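Local coordinates for protein Lysine/ornithine decarboxylase (Selenomonas ruminantium, PDB 5GJO) that decarboxylates both L-lysine and L-ornithine, giving cadaverine and putrescine, with pyridoxal 5'-phosphate as cofactor, at residues Pro156-Gln168 against Arg200-Leu212. The protein carries 2 engineered substitutions. Sequence-based numbering, arbitrary orientation.
Sequences PVEEALDLLKAAQ and RLFDEAEEMGMHL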
# COMPACT_ATOMS: atom_id res chain seq x y z
N PRO A 156 18.00 -23.74 7.13
CA PRO A 156 19.07 -24.47 6.46
C PRO A 156 18.75 -25.94 6.31
O PRO A 156 18.10 -26.53 7.19
CB PRO A 156 20.28 -24.26 7.37
CG PRO A 156 19.96 -23.05 8.22
CD PRO A 156 18.43 -23.02 8.33
N VAL A 157 19.09 -26.52 5.18
CA VAL A 157 18.68 -27.92 4.91
C VAL A 157 19.24 -28.86 5.99
O VAL A 157 18.60 -29.80 6.32
CB VAL A 157 19.07 -28.48 3.51
CG1 VAL A 157 18.52 -27.59 2.40
CG2 VAL A 157 20.51 -28.61 3.30
N GLU A 158 20.39 -28.54 6.55
CA GLU A 158 20.98 -29.39 7.55
C GLU A 158 20.28 -29.29 8.93
O GLU A 158 20.64 -30.02 9.82
CB GLU A 158 22.50 -29.21 7.60
CG GLU A 158 22.96 -27.88 8.15
CD GLU A 158 23.04 -26.74 7.14
OE1 GLU A 158 23.66 -25.73 7.52
OE2 GLU A 158 22.52 -26.82 6.01
N GLU A 159 19.34 -28.36 9.09
CA GLU A 159 18.55 -28.29 10.31
C GLU A 159 17.16 -28.89 10.12
O GLU A 159 16.45 -28.97 11.07
CB GLU A 159 18.46 -26.82 10.69
CG GLU A 159 17.91 -26.42 12.01
CD GLU A 159 17.92 -24.89 12.26
OE1 GLU A 159 17.08 -24.47 13.11
OE2 GLU A 159 18.80 -24.17 11.65
N ALA A 160 16.77 -29.20 8.89
CA ALA A 160 15.39 -29.62 8.57
C ALA A 160 14.94 -30.80 9.39
O ALA A 160 13.90 -30.74 10.01
CB ALA A 160 15.26 -29.88 7.12
N LEU A 161 15.73 -31.87 9.43
CA LEU A 161 15.27 -33.08 10.10
C LEU A 161 15.31 -32.89 11.61
O LEU A 161 14.41 -33.34 12.32
CB LEU A 161 16.06 -34.28 9.65
CG LEU A 161 15.93 -34.53 8.15
CD1 LEU A 161 16.79 -35.71 7.79
CD2 LEU A 161 14.46 -34.74 7.78
N ASP A 162 16.29 -32.17 12.11
CA ASP A 162 16.25 -31.75 13.51
C ASP A 162 15.02 -30.95 13.92
O ASP A 162 14.47 -31.11 15.03
CB ASP A 162 17.49 -30.94 13.91
CG ASP A 162 18.80 -31.77 13.86
OD1 ASP A 162 18.76 -32.99 14.04
OD2 ASP A 162 19.86 -31.15 13.59
N LEU A 163 14.55 -30.04 13.05
CA LEU A 163 13.33 -29.36 13.31
C LEU A 163 12.07 -30.28 13.31
O LEU A 163 11.20 -30.10 14.18
CB LEU A 163 13.13 -28.17 12.31
CG LEU A 163 13.99 -26.97 12.63
CD1 LEU A 163 14.06 -26.09 11.36
CD2 LEU A 163 13.45 -26.15 13.79
N LEU A 164 11.99 -31.18 12.35
CA LEU A 164 10.89 -32.11 12.31
C LEU A 164 10.91 -33.01 13.60
O LEU A 164 9.88 -33.26 14.20
CB LEU A 164 10.96 -32.95 11.10
CG LEU A 164 10.55 -32.27 9.76
CD1 LEU A 164 10.76 -33.18 8.59
CD2 LEU A 164 9.08 -31.83 9.85
N LYS A 165 12.11 -33.47 13.98
CA LYS A 165 12.23 -34.31 15.20
C LYS A 165 11.82 -33.50 16.42
O LYS A 165 11.09 -34.03 17.24
CB LYS A 165 13.62 -34.98 15.26
CG LYS A 165 13.85 -36.00 16.36
CD LYS A 165 12.90 -37.17 16.24
CE LYS A 165 13.33 -38.39 17.04
NZ LYS A 165 12.68 -39.53 16.30
N ALA A 166 12.18 -32.21 16.56
CA ALA A 166 11.72 -31.40 17.68
C ALA A 166 10.22 -31.18 17.67
O ALA A 166 9.53 -31.05 18.74
CB ALA A 166 12.46 -30.06 17.74
N ALA A 167 9.66 -30.96 16.48
CA ALA A 167 8.24 -30.79 16.40
C ALA A 167 7.55 -32.08 16.84
O ALA A 167 6.56 -32.01 17.57
CB ALA A 167 7.79 -30.50 14.95
N GLN A 168 8.00 -33.22 16.32
CA GLN A 168 7.52 -34.57 16.77
C GLN A 168 7.62 -34.72 18.29
O GLN A 168 6.65 -35.10 18.96
CB GLN A 168 8.25 -35.69 16.06
CG GLN A 168 7.69 -37.13 16.33
CD GLN A 168 8.45 -38.21 15.62
OE1 GLN A 168 9.55 -38.60 16.05
NE2 GLN A 168 7.91 -38.69 14.56
N ARG A 200 16.73 -36.52 -0.82
CA ARG A 200 17.77 -36.94 0.13
C ARG A 200 17.25 -36.81 1.54
O ARG A 200 17.39 -37.76 2.35
CB ARG A 200 19.08 -36.22 -0.08
CG ARG A 200 20.11 -36.58 0.98
CD ARG A 200 21.34 -35.73 0.84
NE ARG A 200 21.09 -34.27 0.96
CZ ARG A 200 20.91 -33.61 2.08
NH1 ARG A 200 20.83 -34.24 3.26
NH2 ARG A 200 20.73 -32.29 2.05
N LEU A 201 16.65 -35.69 1.88
CA LEU A 201 16.04 -35.52 3.22
C LEU A 201 15.00 -36.55 3.56
O LEU A 201 14.99 -37.09 4.66
CB LEU A 201 15.52 -34.12 3.44
CG LEU A 201 16.59 -33.03 3.41
CD1 LEU A 201 15.93 -31.65 3.38
CD2 LEU A 201 17.51 -33.09 4.61
N PHE A 202 14.11 -36.88 2.61
CA PHE A 202 13.11 -37.89 2.91
C PHE A 202 13.80 -39.28 3.23
O PHE A 202 13.39 -40.00 4.15
CB PHE A 202 12.22 -38.10 1.70
CG PHE A 202 10.96 -37.29 1.70
CD1 PHE A 202 10.97 -35.92 1.82
CD2 PHE A 202 9.73 -37.90 1.56
CE1 PHE A 202 9.76 -35.18 1.76
CE2 PHE A 202 8.56 -37.21 1.52
CZ PHE A 202 8.55 -35.82 1.67
N ASP A 203 14.82 -39.61 2.47
CA ASP A 203 15.52 -40.85 2.68
C ASP A 203 16.20 -40.88 4.06
O ASP A 203 16.09 -41.85 4.78
CB ASP A 203 16.55 -41.07 1.59
CG ASP A 203 15.93 -41.36 0.23
OD1 ASP A 203 14.73 -41.65 0.15
OD2 ASP A 203 16.67 -41.30 -0.75
N GLU A 204 16.85 -39.79 4.43
CA GLU A 204 17.49 -39.70 5.77
C GLU A 204 16.44 -39.74 6.89
O GLU A 204 16.62 -40.40 7.95
CB GLU A 204 18.37 -38.45 5.88
CG GLU A 204 19.55 -38.43 4.94
CD GLU A 204 20.37 -37.14 5.00
OE1 GLU A 204 21.33 -37.01 4.19
OE2 GLU A 204 20.05 -36.26 5.83
N ALA A 205 15.32 -39.06 6.72
CA ALA A 205 14.24 -39.15 7.70
C ALA A 205 13.76 -40.60 7.91
O ALA A 205 13.50 -40.97 9.03
CB ALA A 205 13.02 -38.36 7.25
N GLU A 206 13.65 -41.37 6.84
CA GLU A 206 13.08 -42.70 6.90
C GLU A 206 13.92 -43.58 7.79
O GLU A 206 13.40 -44.40 8.54
CB GLU A 206 13.00 -43.30 5.52
CG GLU A 206 12.30 -44.63 5.48
CD GLU A 206 10.79 -44.53 5.62
OE1 GLU A 206 10.25 -43.44 5.43
OE2 GLU A 206 10.15 -45.55 5.89
N GLU A 207 15.22 -43.40 7.70
CA GLU A 207 16.19 -44.10 8.53
C GLU A 207 16.04 -43.77 9.98
O GLU A 207 16.27 -44.61 10.81
CB GLU A 207 17.60 -43.83 8.06
CG GLU A 207 17.75 -44.15 6.61
CD GLU A 207 19.10 -44.73 6.28
OE1 GLU A 207 19.14 -45.68 5.49
OE2 GLU A 207 20.09 -44.24 6.83
N MET A 208 15.69 -42.53 10.28
CA MET A 208 15.50 -42.08 11.64
C MET A 208 14.15 -42.56 12.15
O MET A 208 13.74 -42.23 13.24
CB MET A 208 15.53 -40.56 11.75
CG MET A 208 16.78 -39.85 11.27
SD MET A 208 16.47 -38.07 11.14
CE MET A 208 18.09 -37.42 10.96
N GLY A 209 13.41 -43.27 11.32
CA GLY A 209 12.10 -43.75 11.70
C GLY A 209 10.95 -42.76 11.57
O GLY A 209 9.84 -43.07 11.97
N MET A 210 11.22 -41.59 11.00
CA MET A 210 10.21 -40.57 10.74
C MET A 210 9.75 -40.85 9.33
O MET A 210 10.55 -40.89 8.43
CB MET A 210 10.93 -39.23 10.80
CG MET A 210 10.13 -37.98 11.05
SD MET A 210 11.12 -36.65 11.78
CE MET A 210 12.72 -36.88 11.02
N HIS A 211 8.47 -41.06 9.08
CA HIS A 211 8.15 -41.41 7.72
C HIS A 211 7.43 -40.21 7.16
O HIS A 211 6.31 -39.91 7.57
CB HIS A 211 7.29 -42.63 7.62
CG HIS A 211 6.93 -42.98 6.22
ND1 HIS A 211 5.64 -42.91 5.74
CD2 HIS A 211 7.70 -43.35 5.17
CE1 HIS A 211 5.62 -43.29 4.48
NE2 HIS A 211 6.86 -43.55 4.10
N LEU A 212 8.04 -39.61 6.14
CA LEU A 212 7.44 -38.33 5.62
C LEU A 212 6.59 -38.73 4.43
O LEU A 212 7.02 -39.49 3.60
CB LEU A 212 8.56 -37.37 5.19
CG LEU A 212 9.53 -37.00 6.32
CD1 LEU A 212 10.60 -36.05 5.83
CD2 LEU A 212 8.89 -36.39 7.54
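L161 lays its isobutyl group over E204 and A205, near the end of helix 189-207. The two segments lie on neighbouring outer helices of the TIM-barrel domain that binds the cofactor, away from the active site. The axes of 160-168 and 200-207 come within 10.7 Å and cross at -45°. No hydrogen bond joins the segments; the contact is mostly apolar.

L161 is at its middle. Its CD1 meets E204 CB at 3.7 Å, the two side chains crossing nearly at right angles. Its CD2 sits 3.9 Å from A205 CB. M208, extended beyond CG, brings its CE to 3.8 Å from the same L161 CD1, and also lies by L161 CB. With an alanine here, CD1 and CD2 go, which would probably leave a gap beside E204 and A205 and take away the M208 methyl's contact with CD1.

Toward the start of the 156-168 segment, L201 packs against V157 and A160, its CD1 4.2 Å from A160 CB. Its CD2 also touches L161 CG. R200 turns its guanidinium edge to V157 CG2. The same group makes a salt bridge along its own helix: R200 NH1 lies 3.0 Å from E204 OE1, approaching from above the carboxylate plane.

G209 ends the helix with positive phi in a Schellman motif. The chain then turns M210 and L212 back to L164. L164 and L212 reach toward each other tip to tip, L164 CD1 against L212 CD2, while L164 and M210 both also rest on A174 of strand 173-178. With CG anti to the backbone N (chi1 -159°), M210 reaches toward helix 160-169, and its SD packs 3.8 Å from L164 CB.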